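Local coordinates for outer membrane protein Omp121 (Bacteroides thetaiotaomicron, PDB 5FQ8) that forms the TonB-dependent, SusC-like beta-barrel of a SusCD outer-membrane complex and probably imports nutrients, at residues P80-N84 and D125-N131; S93-Q99 and N958-G962; F321-Q326 and Y967-P971; L376-E382 and T409-K415. The contacts are given in a common frame with arbitrary orientation. Residue numbers count along the deposited sequence, not the author numbering.

Contact 1: residues P80-N84 and D125-N131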
loop_
_atom_site.group_PDB
_atom_site.type_symbol
_atom_site.label_atom_id
_atom_site.label_comp_id
_atom_site.label_asym_id
_atom_site.label_seq_id
_atom_site.Cartn_x
_atom_site.Cartn_y
_atom_site.Cartn_z
ATOM N N PRO B 80 -24.350 3.626 -14.019
ATOM C CA PRO B 80 -23.695 3.633 -15.321
ATOM C C PRO B 80 -22.437 2.792 -15.319
ATOM O O PRO B 80 -21.704 2.734 -14.333
ATOM C CB PRO B 80 -23.389 5.114 -15.539
ATOM C CG PRO B 80 -24.434 5.812 -14.795
ATOM C CD PRO B 80 -24.619 4.991 -13.552
ATOM N N GLY B 81 -22.217 2.106 -16.430
ATOM C CA GLY B 81 -21.039 1.304 -16.591
ATOM C C GLY B 81 -21.069 -0.033 -15.913
ATOM O O GLY B 81 -20.057 -0.729 -15.939
ATOM N N ALA B 82 -22.187 -0.425 -15.319
ATOM C CA ALA B 82 -22.237 -1.642 -14.533
ATOM C C ALA B 82 -22.345 -2.869 -15.430
ATOM O O ALA B 82 -22.461 -2.774 -16.650
ATOM C CB ALA B 82 -23.393 -1.568 -13.554
ATOM N N SER B 83 -22.283 -4.047 -14.826
ATOM C CA SER B 83 -22.186 -5.265 -15.611
ATOM C C SER B 83 -23.558 -5.759 -16.059
ATOM O O SER B 83 -24.598 -5.282 -15.613
ATOM C CB SER B 83 -21.481 -6.344 -14.814
ATOM O OG SER B 83 -20.151 -5.970 -14.562
ATOM N N ASN B 84 -23.542 -6.729 -16.968
ATOM C CA ASN B 84 -24.739 -7.385 -17.458
ATOM C C ASN B 84 -24.588 -8.887 -17.319
ATOM O O ASN B 84 -23.597 -9.467 -17.762
ATOM C CB ASN B 84 -25.019 -7.036 -18.917
ATOM C CG ASN B 84 -25.264 -5.561 -19.126
ATOM O OD1 ASN B 84 -26.277 -5.012 -18.697
ATOM N ND2 ASN B 84 -24.335 -4.907 -19.798
ATOM N N ASP B 125 -19.776 -1.870 -9.013
ATOM C CA ASP B 125 -19.696 -2.721 -10.194
ATOM C C ASP B 125 -19.217 -1.868 -11.351
ATOM O O ASP B 125 -19.775 -0.802 -11.603
ATOM C CB ASP B 125 -21.050 -3.362 -10.505
ATOM C CG ASP B 125 -20.934 -4.514 -11.461
ATOM O OD1 ASP B 125 -20.412 -4.312 -12.574
ATOM O OD2 ASP B 125 -21.339 -5.627 -11.086
ATOM N N PHE B 126 -18.180 -2.319 -12.038
ATOM C CA PHE B 126 -17.477 -1.464 -12.978
ATOM C C PHE B 126 -17.569 -1.947 -14.419
ATOM O O PHE B 126 -17.016 -1.293 -15.305
ATOM C CB PHE B 126 -16.004 -1.326 -12.571
ATOM C CG PHE B 126 -15.747 -0.289 -11.518
ATOM C CD1 PHE B 126 -16.511 0.842 -11.439
ATOM C CD2 PHE B 126 -14.732 -0.464 -10.596
ATOM C CE1 PHE B 126 -16.262 1.804 -10.469
ATOM C CE2 PHE B 126 -14.475 0.474 -9.626
ATOM C CZ PHE B 126 -15.246 1.627 -9.565
ATOM N N GLY B 127 -18.224 -3.068 -14.680
ATOM C CA GLY B 127 -18.500 -3.487 -16.036
ATOM C C GLY B 127 -18.004 -4.889 -16.313
ATOM O O GLY B 127 -17.236 -5.467 -15.557
ATOM N N ASN B 128 -18.487 -5.442 -17.419
ATOM C CA ASN B 128 -17.998 -6.728 -17.884
ATOM C C ASN B 128 -17.524 -6.627 -19.327
ATOM O O ASN B 128 -17.791 -5.667 -20.042
ATOM C CB ASN B 128 -19.030 -7.866 -17.716
ATOM C CG ASN B 128 -20.177 -7.792 -18.684
ATOM O OD1 ASN B 128 -21.081 -6.996 -18.527
ATOM N ND2 ASN B 128 -20.169 -8.679 -19.669
ATOM N N GLY B 129 -16.736 -7.614 -19.716
ATOM C CA GLY B 129 -15.900 -7.473 -20.887
ATOM C C GLY B 129 -16.675 -7.287 -22.162
ATOM O O GLY B 129 -16.178 -6.692 -23.126
ATOM N N ALA B 130 -17.897 -7.788 -22.195
ATOM C CA ALA B 130 -18.689 -7.623 -23.391
ATOM C C ALA B 130 -19.238 -6.218 -23.506
ATOM O O ALA B 130 -19.475 -5.756 -24.619
ATOM C CB ALA B 130 -19.813 -8.650 -23.427
ATOM N N ASN B 131 -19.395 -5.510 -22.397
ATOM C CA ASN B 131 -19.898 -4.152 -22.480
ATOM C C ASN B 131 -19.028 -3.233 -23.320
ATOM O O ASN B 131 -19.387 -2.067 -23.482
ATOM C CB ASN B 131 -20.012 -3.565 -21.092
ATOM C CG ASN B 131 -21.250 -3.953 -20.426
ATOM O OD1 ASN B 131 -21.843 -4.953 -20.765
ATOM N ND2 ASN B 131 -21.682 -3.151 -19.470
HETATM O O HOH W 1 -19.574 1.282 -13.500
HETATM O O HOH W 2 -23.317 -9.116 -20.965
#
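Asp125, on the weakly bonded strand about 125-128, has a carboxylate that faces the loop 80-84: its OD1 takes a 2.6 Å hydrogen bond from Ser83 OG and a weak one, 2.9 Å, from Ser83 N. The same Asp125 OD1 accepts from Gly127 N at 3.3 Å, an Asx turn, while Asp125 O shares a water with Pro80 O. Phe126 directs its CA-to-CB bond away from 80-84, and its ring stacks on Tyr379 of the barrel wall. The two backbones are nearest at Gly127, 4.1 Å from its CA to Ser83 CA; a CB here would sit tight against Gly81 O and, at these backbone angles, jam against Phe126 O. Asn128 receives Asn84 N on its OD1 at 2.9 Å and donates through ND2 to Asn111. After the turn, closed by Asn131 N to Asn128 O at 2.9 Å, Asn131 OD1 accepts from Asn84 ND2 at 2.7 Å. The two segments are thus tied in the buried interior of the plug domain that fills the barrel of TonB-dependent receptors.

Contact 2: residues S93-Q99 and N958-G962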
loop_
_atom_site.group_PDB
_atom_site.type_symbol
_atom_site.label_atom_id
_atom_site.label_comp_id
_atom_site.label_asym_id
_atom_site.label_seq_id
_atom_site.Cartn_x
_atom_site.Cartn_y
_atom_site.Cartn_z
ATOM N N SER B 93 -22.560 -24.051 -13.371
ATOM C CA SER B 93 -21.345 -23.919 -12.579
ATOM C C SER B 93 -21.739 -23.469 -11.182
ATOM O O SER B 93 -22.330 -22.399 -11.013
ATOM C CB SER B 93 -20.393 -22.925 -13.246
ATOM O OG SER B 93 -19.085 -22.971 -12.703
ATOM N N LEU B 94 -21.444 -24.293 -10.177
ATOM C CA LEU B 94 -21.888 -23.931 -8.842
ATOM C C LEU B 94 -21.088 -22.769 -8.301
ATOM O O LEU B 94 -21.592 -22.001 -7.487
ATOM C CB LEU B 94 -21.800 -25.118 -7.907
ATOM C CG LEU B 94 -22.958 -25.170 -6.938
ATOM C CD1 LEU B 94 -24.222 -25.070 -7.729
ATOM C CD2 LEU B 94 -22.901 -26.474 -6.198
ATOM N N SER B 95 -19.847 -22.631 -8.722
ATOM C CA SER B 95 -19.154 -21.372 -8.564
ATOM C C SER B 95 -17.995 -21.339 -9.517
ATOM O O SER B 95 -17.139 -22.227 -9.493
ATOM C CB SER B 95 -18.677 -21.160 -7.142
ATOM O OG SER B 95 -19.668 -20.477 -6.405
ATOM N N GLY B 96 -18.018 -20.356 -10.409
ATOM C CA GLY B 96 -19.164 -19.475 -10.578
ATOM C C GLY B 96 -19.145 -18.792 -11.937
ATOM O O GLY B 96 -19.258 -17.573 -12.052
ATOM N N THR B 97 -18.980 -19.596 -12.979
ATOM C CA THR B 97 -18.803 -19.101 -14.338
ATOM C C THR B 97 -19.965 -19.587 -15.191
ATOM O O THR B 97 -19.947 -20.716 -15.690
ATOM C CB THR B 97 -17.483 -19.578 -14.915
ATOM O OG1 THR B 97 -16.417 -19.251 -14.017
ATOM C CG2 THR B 97 -17.249 -18.920 -16.265
ATOM N N ASN B 98 -20.975 -18.744 -15.374
ATOM C CA ASN B 98 -22.127 -19.150 -16.157
ATOM C C ASN B 98 -22.395 -18.281 -17.365
ATOM O O ASN B 98 -23.373 -18.522 -18.068
ATOM C CB ASN B 98 -23.384 -19.183 -15.287
ATOM C CG ASN B 98 -23.291 -20.189 -14.190
ATOM O OD1 ASN B 98 -23.673 -21.338 -14.352
ATOM N ND2 ASN B 98 -22.766 -19.769 -13.066
ATOM N N GLN B 99 -21.591 -17.268 -17.616
ATOM C CA GLN B 99 -21.777 -16.498 -18.823
ATOM C C GLN B 99 -21.420 -17.354 -20.029
ATOM O O GLN B 99 -20.560 -18.227 -19.938
ATOM C CB GLN B 99 -20.909 -15.258 -18.797
ATOM C CG GLN B 99 -20.814 -14.636 -17.441
ATOM C CD GLN B 99 -22.108 -14.033 -17.002
ATOM O OE1 GLN B 99 -22.628 -13.150 -17.651
ATOM N NE2 GLN B 99 -22.637 -14.504 -15.899
ATOM N N ASN B 958 -22.584 -10.316 -11.451
ATOM C CA ASN B 958 -23.430 -10.689 -12.564
ATOM C C ASN B 958 -23.496 -12.184 -12.779
ATOM O O ASN B 958 -23.879 -12.613 -13.861
ATOM C CB ASN B 958 -22.919 -10.023 -13.830
ATOM C CG ASN B 958 -21.606 -10.598 -14.289
ATOM O OD1 ASN B 958 -20.821 -11.071 -13.493
ATOM N ND2 ASN B 958 -21.365 -10.565 -15.581
ATOM N N ASP B 959 -23.097 -12.991 -11.804
ATOM C CA ASP B 959 -23.244 -14.422 -12.005
ATOM C C ASP B 959 -24.047 -15.046 -10.875
ATOM O O ASP B 959 -24.972 -14.423 -10.347
ATOM C CB ASP B 959 -21.886 -15.091 -12.147
ATOM C CG ASP B 959 -21.957 -16.330 -12.985
ATOM O OD1 ASP B 959 -22.541 -17.310 -12.516
ATOM O OD2 ASP B 959 -21.464 -16.336 -14.123
ATOM N N LEU B 960 -23.708 -16.279 -10.506
ATOM C CA LEU B 960 -24.508 -17.017 -9.535
ATOM C C LEU B 960 -24.611 -16.293 -8.203
ATOM O O LEU B 960 -25.705 -16.120 -7.669
ATOM C CB LEU B 960 -23.928 -18.405 -9.330
ATOM C CG LEU B 960 -24.741 -19.143 -8.290
ATOM C CD1 LEU B 960 -26.046 -19.461 -8.901
ATOM C CD2 LEU B 960 -24.040 -20.395 -7.921
ATOM N N GLU B 961 -23.484 -15.860 -7.644
ATOM C CA GLU B 961 -23.543 -15.271 -6.314
ATOM C C GLU B 961 -24.368 -14.002 -6.298
ATOM O O GLU B 961 -24.827 -13.599 -5.232
ATOM C CB GLU B 961 -22.148 -14.979 -5.784
ATOM C CG GLU B 961 -21.336 -16.221 -5.453
ATOM C CD GLU B 961 -19.919 -15.922 -5.061
ATOM O OE1 GLU B 961 -19.642 -14.793 -4.629
ATOM O OE2 GLU B 961 -19.080 -16.824 -5.202
ATOM N N GLY B 962 -24.593 -13.382 -7.452
ATOM C CA GLY B 962 -25.442 -12.211 -7.487
ATOM C C GLY B 962 -26.899 -12.523 -7.218
ATOM O O GLY B 962 -27.655 -11.655 -6.766
#
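This is a polar loop-to-loop contact between plug and barrel, the two parts of the TonB-dependent receptor fold: 93-99 belongs to the plug domain, whereas 958-962 lies in the long connection between barrel strands 928-941 and 973-983. At its centre Asp959 points its carboxylate into the plug loop. Asp959 OD2 accepts from Asn98 N at 2.8 Å and from Gln99 NE2 at 2.8 Å, so one oxygen gathers a backbone and a side-chain donor. Gln99 NE2 also reaches Asn958 O, a weak bond of 3.0 Å, while its OE1 is held by Val86 N within the plug. The loop is shaped from inside, since Asn98 OD1 accepts from Ser93 N at 3.1 Å, and the peptide bond before Gly96 is cis. Beside this network Leu960 lays CD2 3.0 Å from Leu94 O, its side chain also packing on Ile744 and Met798. Asp959 OD1 completes the pairing: it accepts from Asn98 ND2 at 2.5 Å and, equally short, from its neighbour Leu960 N.

Contact 3: residues F321-Q326 and Y967-P971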
loop_
_atom_site.group_PDB
_atom_site.type_symbol
_atom_site.label_atom_id
_atom_site.label_comp_id
_atom_site.label_asym_id
_atom_site.label_seq_id
_atom_site.Cartn_x
_atom_site.Cartn_y
_atom_site.Cartn_z
ATOM N N PHE B 321 -18.397 5.413 -9.296
ATOM C CA PHE B 321 -19.514 4.681 -8.726
ATOM C C PHE B 321 -19.900 5.309 -7.404
ATOM O O PHE B 321 -19.031 5.755 -6.655
ATOM C CB PHE B 321 -19.141 3.234 -8.540
ATOM C CG PHE B 321 -20.300 2.300 -8.488
ATOM C CD1 PHE B 321 -21.134 2.276 -7.400
ATOM C CD2 PHE B 321 -20.531 1.415 -9.518
ATOM C CE1 PHE B 321 -22.187 1.408 -7.346
ATOM C CE2 PHE B 321 -21.580 0.548 -9.468
ATOM C CZ PHE B 321 -22.407 0.538 -8.378
ATOM N N ALA B 322 -21.202 5.375 -7.139
ATOM C CA ALA B 322 -21.692 5.790 -5.830
ATOM C C ALA B 322 -21.804 4.524 -4.990
ATOM O O ALA B 322 -22.757 3.752 -5.107
ATOM C CB ALA B 322 -23.013 6.535 -5.952
ATOM N N THR B 323 -20.796 4.317 -4.149
ATOM C CA THR B 323 -20.607 3.074 -3.419
ATOM C C THR B 323 -21.813 2.728 -2.552
ATOM O O THR B 323 -22.429 3.605 -1.950
ATOM C CB THR B 323 -19.361 3.210 -2.548
ATOM O OG1 THR B 323 -18.302 3.807 -3.303
ATOM C CG2 THR B 323 -18.921 1.861 -2.015
ATOM N N THR B 324 -22.153 1.439 -2.490
ATOM C CA THR B 324 -23.253 0.967 -1.658
ATOM C C THR B 324 -22.711 0.163 -0.486
ATOM O O THR B 324 -21.559 -0.283 -0.491
ATOM C CB THR B 324 -24.251 0.093 -2.438
ATOM O OG1 THR B 324 -23.650 -1.163 -2.770
ATOM C CG2 THR B 324 -24.732 0.768 -3.705
ATOM N N GLY B 325 -23.558 -0.024 0.512
ATOM C CA GLY B 325 -23.187 -0.828 1.658
ATOM C C GLY B 325 -23.901 -0.384 2.917
ATOM O O GLY B 325 -24.710 0.538 2.919
ATOM N N GLN B 326 -23.574 -1.069 4.011
ATOM C CA GLN B 326 -24.244 -0.839 5.276
ATOM C C GLN B 326 -23.597 0.238 6.123
ATOM O O GLN B 326 -24.120 0.558 7.193
ATOM C CB GLN B 326 -24.315 -2.128 6.071
ATOM C CG GLN B 326 -23.019 -2.862 6.208
ATOM C CD GLN B 326 -23.215 -4.223 6.821
ATOM O OE1 GLN B 326 -24.283 -4.515 7.319
ATOM N NE2 GLN B 326 -22.196 -5.064 6.772
ATOM N N TYR B 967 -28.125 -5.501 -1.877
ATOM C CA TYR B 967 -27.694 -5.052 -0.564
ATOM C C TYR B 967 -27.699 -3.528 -0.520
ATOM O O TYR B 967 -26.667 -2.890 -0.353
ATOM C CB TYR B 967 -26.331 -5.637 -0.203
ATOM C CG TYR B 967 -26.224 -5.818 1.280
ATOM C CD1 TYR B 967 -26.908 -6.834 1.915
ATOM C CD2 TYR B 967 -25.502 -4.932 2.058
ATOM C CE1 TYR B 967 -26.842 -6.989 3.271
ATOM C CE2 TYR B 967 -25.437 -5.081 3.413
ATOM C CZ TYR B 967 -26.115 -6.113 4.010
ATOM O OH TYR B 967 -26.066 -6.283 5.357
ATOM N N THR B 968 -28.902 -2.966 -0.580
ATOM C CA THR B 968 -29.132 -1.550 -0.841
ATOM C C THR B 968 -28.353 -1.090 -2.061
ATOM O O THR B 968 -27.695 -0.054 -2.061
ATOM C CB THR B 968 -28.816 -0.668 0.362
ATOM O OG1 THR B 968 -27.624 -1.114 0.997
ATOM C CG2 THR B 968 -29.940 -0.720 1.336
ATOM N N ALA B 969 -28.438 -1.888 -3.116
ATOM C CA ALA B 969 -28.101 -1.406 -4.442
ATOM C C ALA B 969 -28.856 -0.121 -4.719
ATOM O O ALA B 969 -29.923 0.124 -4.162
ATOM C CB ALA B 969 -28.450 -2.446 -5.493
ATOM N N ASN B 970 -28.287 0.714 -5.570
ATOM C CA ASN B 970 -28.926 1.979 -5.861
ATOM C C ASN B 970 -30.239 1.756 -6.609
ATOM O O ASN B 970 -30.391 0.769 -7.325
ATOM C CB ASN B 970 -27.998 2.848 -6.689
ATOM C CG ASN B 970 -26.739 3.197 -5.967
ATOM O OD1 ASN B 970 -26.745 3.490 -4.783
ATOM N ND2 ASN B 970 -25.637 3.169 -6.685
ATOM N N PRO B 971 -31.203 2.654 -6.453
ATOM C CA PRO B 971 -32.485 2.493 -7.143
ATOM C C PRO B 971 -32.304 2.349 -8.643
ATOM O O PRO B 971 -31.423 2.965 -9.236
ATOM C CB PRO B 971 -33.224 3.786 -6.801
ATOM C CG PRO B 971 -32.601 4.283 -5.589
ATOM C CD PRO B 971 -31.177 3.862 -5.623
#
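Two side-chain hydrogen bonds span the loops, one towards each end. Tyr967 OH donates to Gln326 OE1 at 3.2 Å, the oxygen lying near the plane of the ring at its edge; Asn970 ND2 gives Ala322 O a straight but weak bond of 3.3 Å. Both amides have further partners: Asn970 ND2 also bonds Asp79 of the plug, and Gln326 NE2 bonds Asn121 OD1 and the backbone of the bound peptide, which Gln326 OE1 meets weakly as well. Between these ends the contact is packing. Thr324 projects towards the other loop, with CB 3.5 Å from Thr968 O and CG2 3.6 Å from Asn970 OD1, while Ala969 turns its own CB away. Thr968 OG1 folds back onto Tyr967 O at a very short 2.4 Å. Next to Asn970, Phe321 brings CE1 to 3.9 Å from Asn970 ND2. The touching parts, 321-326 and 967-970, run 140° apart end to end, yet pair no backbone groups. A connection leaving barrel strand 306-320 is thus joined to one entering 973-983 by side-chain hydrogen bonds, one to a backbone carbonyl, and by packing; Asn970 and Gln326 extend that joint to the plug and, through Gln326, to the bound peptide.

Contact 4: residues L376-E382 and T409-K415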
loop_
_atom_site.group_PDB
_atom_site.type_symbol
_atom_site.label_atom_id
_atom_site.label_comp_id
_atom_site.label_asym_id
_atom_site.label_seq_id
_atom_site.Cartn_x
_atom_site.Cartn_y
_atom_site.Cartn_z
ATOM N N LEU B 376 -14.434 8.629 -2.914
ATOM C CA LEU B 376 -13.865 8.351 -4.220
ATOM C C LEU B 376 -13.902 6.863 -4.489
ATOM O O LEU B 376 -13.548 6.066 -3.619
ATOM C CB LEU B 376 -12.435 8.855 -4.310
ATOM C CG LEU B 376 -11.739 8.573 -5.628
ATOM C CD1 LEU B 376 -11.941 9.766 -6.487
ATOM C CD2 LEU B 376 -10.281 8.324 -5.407
ATOM N N ASN B 377 -14.336 6.495 -5.683
ATOM C CA ASN B 377 -14.288 5.112 -6.138
ATOM C C ASN B 377 -14.293 5.128 -7.666
ATOM O O ASN B 377 -15.307 4.902 -8.321
ATOM C CB ASN B 377 -15.444 4.287 -5.588
ATOM C CG ASN B 377 -15.341 2.850 -5.968
ATOM O OD1 ASN B 377 -14.354 2.420 -6.550
ATOM N ND2 ASN B 377 -16.357 2.088 -5.643
ATOM N N GLU B 378 -13.123 5.353 -8.241
ATOM C CA GLU B 378 -12.975 5.555 -9.672
ATOM C C GLU B 378 -12.331 4.335 -10.307
ATOM O O GLU B 378 -11.630 3.576 -9.649
ATOM C CB GLU B 378 -12.138 6.802 -9.933
ATOM C CG GLU B 378 -12.093 7.257 -11.369
ATOM C CD GLU B 378 -11.231 8.466 -11.554
ATOM O OE1 GLU B 378 -11.564 9.522 -10.989
ATOM O OE2 GLU B 378 -10.212 8.350 -12.258
ATOM N N TYR B 379 -12.614 4.124 -11.582
ATOM C CA TYR B 379 -11.990 3.057 -12.349
ATOM C C TYR B 379 -11.714 3.582 -13.742
ATOM O O TYR B 379 -12.579 4.210 -14.348
ATOM C CB TYR B 379 -12.880 1.825 -12.403
ATOM C CG TYR B 379 -12.338 0.612 -13.119
ATOM C CD1 TYR B 379 -11.565 -0.320 -12.460
ATOM C CD2 TYR B 379 -12.659 0.365 -14.437
ATOM C CE1 TYR B 379 -11.103 -1.445 -13.104
ATOM C CE2 TYR B 379 -12.200 -0.754 -15.087
ATOM C CZ TYR B 379 -11.420 -1.656 -14.416
ATOM O OH TYR B 379 -10.958 -2.770 -15.062
ATOM N N GLU B 380 -10.504 3.360 -14.223
ATOM C CA GLU B 380 -10.118 3.675 -15.588
ATOM C C GLU B 380 -9.514 2.430 -16.206
ATOM O O GLU B 380 -8.736 1.730 -15.563
ATOM C CB GLU B 380 -9.130 4.830 -15.642
ATOM C CG GLU B 380 -8.710 5.154 -17.056
ATOM C CD GLU B 380 -7.718 6.273 -17.176
ATOM O OE1 GLU B 380 -8.053 7.419 -16.843
ATOM O OE2 GLU B 380 -6.599 5.999 -17.627
ATOM N N SER B 381 -9.889 2.135 -17.439
ATOM C CA SER B 381 -9.458 0.904 -18.083
ATOM C C SER B 381 -9.058 1.179 -19.523
ATOM O O SER B 381 -9.674 2.005 -20.193
ATOM C CB SER B 381 -10.569 -0.135 -18.024
ATOM O OG SER B 381 -10.337 -1.187 -18.926
ATOM N N GLU B 382 -8.023 0.500 -19.989
ATOM C CA GLU B 382 -7.599 0.569 -21.377
ATOM C C GLU B 382 -7.492 -0.846 -21.905
ATOM O O GLU B 382 -7.022 -1.727 -21.199
ATOM C CB GLU B 382 -6.271 1.295 -21.506
ATOM C CG GLU B 382 -6.404 2.763 -21.875
ATOM C CD GLU B 382 -5.130 3.550 -21.692
ATOM O OE1 GLU B 382 -4.645 3.655 -20.543
ATOM O OE2 GLU B 382 -4.617 4.062 -22.707
ATOM N N THR B 409 -5.819 -6.050 -21.379
ATOM C CA THR B 409 -6.500 -4.981 -20.673
ATOM C C THR B 409 -5.678 -4.561 -19.478
ATOM O O THR B 409 -5.152 -5.404 -18.754
ATOM C CB THR B 409 -7.884 -5.398 -20.168
ATOM O OG1 THR B 409 -8.593 -6.113 -21.176
ATOM C CG2 THR B 409 -8.676 -4.184 -19.754
ATOM N N THR B 410 -5.621 -3.260 -19.255
ATOM C CA THR B 410 -4.980 -2.666 -18.096
ATOM C C THR B 410 -6.031 -1.805 -17.410
ATOM O O THR B 410 -6.499 -0.826 -17.980
ATOM C CB THR B 410 -3.750 -1.855 -18.519
ATOM O OG1 THR B 410 -2.774 -2.722 -19.103
ATOM C CG2 THR B 410 -3.143 -1.137 -17.334
ATOM N N GLY B 411 -6.429 -2.182 -16.206
ATOM C CA GLY B 411 -7.411 -1.431 -15.450
ATOM C C GLY B 411 -6.796 -0.962 -14.153
ATOM O O GLY B 411 -5.898 -1.598 -13.621
ATOM N N GLN B 412 -7.288 0.161 -13.650
ATOM C CA GLN B 412 -6.682 0.816 -12.500
ATOM C C GLN B 412 -7.745 1.447 -11.622
ATOM O O GLN B 412 -8.358 2.435 -12.013
ATOM C CB GLN B 412 -5.687 1.867 -12.946
ATOM C CG GLN B 412 -5.122 2.674 -11.811
ATOM C CD GLN B 412 -4.197 3.751 -12.288
ATOM O OE1 GLN B 412 -3.430 3.551 -13.211
ATOM N NE2 GLN B 412 -4.290 4.911 -11.682
ATOM N N SER B 413 -7.923 0.906 -10.420
ATOM C CA SER B 413 -8.909 1.383 -9.463
ATOM C C SER B 413 -8.305 2.412 -8.524
ATOM O O SER B 413 -7.120 2.367 -8.220
ATOM C CB SER B 413 -9.453 0.216 -8.652
ATOM O OG SER B 413 -9.623 -0.929 -9.460
ATOM N N ASP B 414 -9.125 3.343 -8.059
ATOM C CA ASP B 414 -8.676 4.329 -7.075
ATOM C C ASP B 414 -9.835 4.652 -6.138
ATOM O O ASP B 414 -10.765 5.359 -6.531
ATOM C CB ASP B 414 -8.160 5.602 -7.754
ATOM C CG ASP B 414 -6.830 5.406 -8.459
ATOM O OD1 ASP B 414 -5.772 5.563 -7.819
ATOM O OD2 ASP B 414 -6.852 5.110 -9.668
ATOM N N LYS B 415 -9.775 4.171 -4.898
ATOM C CA LYS B 415 -10.823 4.422 -3.916
ATOM C C LYS B 415 -10.243 5.158 -2.719
ATOM O O LYS B 415 -9.114 4.890 -2.314
ATOM C CB LYS B 415 -11.494 3.130 -3.447
ATOM C CG LYS B 415 -11.366 1.978 -4.389
ATOM C CD LYS B 415 -11.879 0.720 -3.763
ATOM C CE LYS B 415 -11.427 -0.507 -4.539
ATOM N NZ LYS B 415 -11.943 -0.548 -5.940
#
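Tyr379 lays its ring along the neighbouring strand, with CD1 3.6 Å from Ser413 OG at the ring edge and OH 3.8 Å from Gly411 CA; a CB on Gly411 would clash with that hydroxyl. Segments 376-382 and 409-415 run antiparallel at 171°, axes 4.5 Å apart, as adjacent strands of a beta hairpin in the barrel wall. Three hydrogen-bonded pairs, Glu378 with Asp414, Glu380 with Gln412 and Glu382 with Thr410, each form both backbone bonds; Glu378 N to Asp414 O measures 2.9 Å and Thr410 N to Glu382 O 2.8 Å. The side chains of Asn377, Tyr379, Ser413 and Lys415 share one face, where Tyr379 stacks on Phe126 and Lys415 NZ bonds Tyr124 OH. On the other face, Glu380 bonds Tyr316 OH. Glu380 and Glu382 form salt bridges to Arg453 of the second subunit, Gln412 bonds the same arginine, and Thr410 bonds its own counterpart there. One face thus meets the plug by stacking and a lysine-tyrosine bond; the other carries acidic and polar side chains that pair across the subunit interface.

How the contacts relate
Contacts 1, 3 and 4 form a continuous cluster where plug meets barrel. Phe126 of contact 1 bridges them: its CZ is 3.2 Å from Asn377 OD1 of contact 4, and its CE1 3.7 Å from Phe321 CB of contact 3. Contacts 3 and 4 join through Phe321 N and Asn377 O, 3.3 Å apart and probably hydrogen-bonded. Contact 2 touches contact 1, Asn84 O lying 3.3 Å from Asn958 ND2, but stays about 8 Å, nearest atoms, from contact 3 and about 13 Å from contact 4. Contact 3 borders the calcium site: the Ala322 side chain lies about 8 Å from the ion, against about 13 Å for Gly81 and about 14 Å for the Asn377 side chain.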